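Local coordinates for nitrilotriacetate monooxygenase component B (Bacillus cereus ATCC 14579, PDB 3BPK), which probably binds FMN, as expected of the flavoredoxin family, and acts as the flavin-dependent oxidoreductase component of a monooxygenase, at residues G82-I88 / I134-L140. Coordinates in Å, arbitrary orientation, origin at the centre of the assembly. Numbering follows the deposited sequence.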
loop_
_atom_site.group_PDB
_atom_site.type_symbol
_atom_site.label_atom_id
_atom_site.label_comp_id
_atom_site.label_asym_id
_atom_site.label_seq_id
_atom_site.Cartn_x
_atom_site.Cartn_y
_atom_site.Cartn_z
ATOM N N GLY B 82 0.976 7.238 -20.852
ATOM C CA GLY B 82 1.717 6.051 -20.426
ATOM C C GLY B 82 2.834 6.356 -19.429
ATOM O O GLY B 82 3.770 5.555 -19.259
ATOM N N GLU B 83 2.734 7.503 -18.758
ATOM C CA GLU B 83 3.846 8.051 -17.935
ATOM C C GLU B 83 3.260 8.849 -16.792
ATOM O O GLU B 83 2.201 9.475 -16.940
ATOM C CB GLU B 83 4.701 9.040 -18.785
ATOM C CG GLU B 83 5.398 8.376 -19.975
ATOM C CD GLU B 83 6.129 9.384 -20.840
ATOM O OE1 GLU B 83 5.864 10.587 -20.675
ATOM O OE2 GLU B 83 6.952 8.939 -21.668
ATOM N N PHE B 84 3.973 8.862 -15.666
ATOM C CA PHE B 84 3.600 9.707 -14.526
ATOM C C PHE B 84 4.762 9.720 -13.560
ATOM O O PHE B 84 5.654 8.862 -13.652
ATOM C CB PHE B 84 2.285 9.223 -13.844
ATOM C CG PHE B 84 2.295 7.764 -13.399
ATOM C CD1 PHE B 84 2.552 7.431 -12.050
ATOM C CD2 PHE B 84 2.021 6.722 -14.309
ATOM C CE1 PHE B 84 2.532 6.084 -11.628
ATOM C CE2 PHE B 84 1.988 5.385 -13.873
ATOM C CZ PHE B 84 2.243 5.072 -12.555
ATOM N N VAL B 85 4.793 10.705 -12.658
ATOM C CA VAL B 85 5.880 10.717 -11.661
ATOM C C VAL B 85 5.291 10.490 -10.268
ATOM O O VAL B 85 4.296 11.148 -9.893
ATOM C CB VAL B 85 6.656 12.072 -11.686
ATOM C CG1 VAL B 85 7.829 12.081 -10.660
ATOM C CG2 VAL B 85 7.247 12.359 -13.097
ATOM N N VAL B 86 5.943 9.621 -9.490
ATOM C CA VAL B 86 5.514 9.352 -8.117
ATOM C C VAL B 86 6.545 9.959 -7.174
ATOM O O VAL B 86 7.736 9.601 -7.249
ATOM C CB VAL B 86 5.386 7.840 -7.852
ATOM C CG1 VAL B 86 5.047 7.620 -6.353
ATOM C CG2 VAL B 86 4.305 7.245 -8.756
ATOM N N HIS B 87 6.098 10.858 -6.298
ATOM C CA HIS B 87 6.990 11.497 -5.346
ATOM C C HIS B 87 6.688 10.962 -3.957
ATOM O O HIS B 87 5.512 10.748 -3.597
ATOM C CB HIS B 87 6.760 13.020 -5.305
ATOM C CG HIS B 87 6.873 13.682 -6.642
ATOM N ND1 HIS B 87 5.855 13.630 -7.576
ATOM C CD2 HIS B 87 7.856 14.455 -7.192
ATOM C CE1 HIS B 87 6.216 14.326 -8.655
ATOM N NE2 HIS B 87 7.433 14.816 -8.455
ATOM N N ILE B 88 7.737 10.776 -3.171
ATOM C CA ILE B 88 7.552 10.473 -1.741
ATOM C C ILE B 88 7.135 11.769 -1.029
ATOM O O ILE B 88 7.717 12.850 -1.244
ATOM C CB ILE B 88 8.867 9.955 -1.118
ATOM C CG1 ILE B 88 9.303 8.659 -1.826
ATOM C CG2 ILE B 88 8.727 9.749 0.397
ATOM C CD1 ILE B 88 8.233 7.572 -1.867
ATOM N N ILE B 134 12.601 12.588 -2.835
ATOM C CA ILE B 134 12.721 11.350 -3.601
ATOM C C ILE B 134 11.570 11.352 -4.581
ATOM O O ILE B 134 10.401 11.605 -4.211
ATOM C CB ILE B 134 12.620 10.065 -2.715
ATOM C CG1 ILE B 134 13.716 10.030 -1.631
ATOM C CG2 ILE B 134 12.673 8.765 -3.628
ATOM C CD1 ILE B 134 13.574 8.862 -0.640
ATOM N N ARG B 135 11.896 11.137 -5.843
ATOM C CA ARG B 135 10.850 10.928 -6.838
ATOM C C ARG B 135 11.235 9.887 -7.857
ATOM O O ARG B 135 12.428 9.598 -8.083
ATOM C CB ARG B 135 10.444 12.234 -7.475
ATOM C CG ARG B 135 11.428 12.790 -8.490
ATOM C CD ARG B 135 10.922 14.133 -9.065
ATOM N NE ARG B 135 11.713 14.456 -10.243
ATOM C CZ ARG B 135 12.959 14.951 -10.221
ATOM N NH1 ARG B 135 13.561 15.284 -9.085
ATOM N NH2 ARG B 135 13.588 15.116 -11.369
HETATM N N MSE B 136 10.212 9.307 -8.470
HETATM C CA MSE B 136 10.396 8.172 -9.361
HETATM C C MSE B 136 9.648 8.416 -10.644
HETATM O O MSE B 136 8.430 8.603 -10.631
HETATM C CB MSE B 136 9.803 6.922 -8.692
HETATM C CG MSE B 136 10.645 6.472 -7.458
HETATM SE SE MSE B 136 9.699 5.177 -6.358
HETATM C CE MSE B 136 8.593 6.485 -5.450
ATOM N N GLU B 137 10.379 8.412 -11.754
ATOM C CA GLU B 137 9.733 8.519 -13.064
ATOM C C GLU B 137 9.175 7.153 -13.352
ATOM O O GLU B 137 9.908 6.137 -13.247
ATOM C CB GLU B 137 10.742 8.878 -14.153
ATOM C CG GLU B 137 11.420 10.224 -13.932
ATOM C CD GLU B 137 12.443 10.562 -15.016
ATOM O OE1 GLU B 137 12.293 10.075 -16.160
ATOM O OE2 GLU B 137 13.357 11.358 -14.701
ATOM N N CYS B 138 7.877 7.128 -13.690
ATOM C CA CYS B 138 7.230 5.843 -13.995
ATOM C C CYS B 138 6.641 5.759 -15.394
ATOM O O CYS B 138 6.124 6.764 -15.936
ATOM C CB CYS B 138 6.101 5.581 -13.019
ATOM S SG CYS B 138 6.681 5.360 -11.309
ATOM N N VAL B 139 6.696 4.546 -15.947
ATOM C CA VAL B 139 5.850 4.241 -17.106
ATOM C C VAL B 139 4.700 3.343 -16.621
ATOM O O VAL B 139 4.822 2.577 -15.639
ATOM C CB VAL B 139 6.619 3.575 -18.280
ATOM C CG1 VAL B 139 7.716 4.513 -18.807
ATOM C CG2 VAL B 139 7.217 2.231 -17.831
ATOM N N LEU B 140 3.575 3.447 -17.308
ATOM C CA LEU B 140 2.411 2.700 -16.882
ATOM C C LEU B 140 2.520 1.279 -17.425
ATOM O O LEU B 140 2.517 1.073 -18.669
ATOM C CB LEU B 140 1.154 3.374 -17.424
ATOM C CG LEU B 140 -0.140 2.668 -16.990
ATOM C CD1 LEU B 140 -0.350 2.795 -15.483
ATOM C CD2 LEU B 140 -1.370 3.181 -17.776
HETATM O O HOH W 1 10.350 13.445 -0.789
#
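Strand 83-88 and the 134-140 part of strand 134-146 run antiparallel at 161°, their axes approaching to 4.6 Å, as neighbours in the antiparallel beta-barrel of the flavin reductase-like, FMN-binding fold. Phe84 with Cys138 and Val86 with Met136 form hydrogen-bonded pairs: Phe84 N to Cys138 O 3.0 Å, Cys138 N to Phe84 O 2.8 Å, Val86 N to Met136 O 2.9 Å, Met136 N to Val86 O 2.8 Å. Gly82, just after helix 73-81, takes a positive phi, which favours glycine, and its O accepts from Leu140 N (2.9 Å). At the other end, a water links Ile88 O to Ile134 N.

The face bearing Phe84, Val86, Met136 and Cys138 is apolar and buried: Val86 CG1 and Ile88 CD1 each meet CE of selenomethionine Met136 at 3.8 Å. On the opposite face Glu83, His87 and Glu137 hydrogen-bond outside the pair: Glu83 to Ser125, His87 to Phe32 O and Val129 N, Glu137 to His166 and the backbone N of Glu122, Val123 and Ile124. Small enough to lie beneath an aromatic ring, Cys138 places CB 3.9 Å from the Phe84 ring centroid, a CH-pi contact over its face.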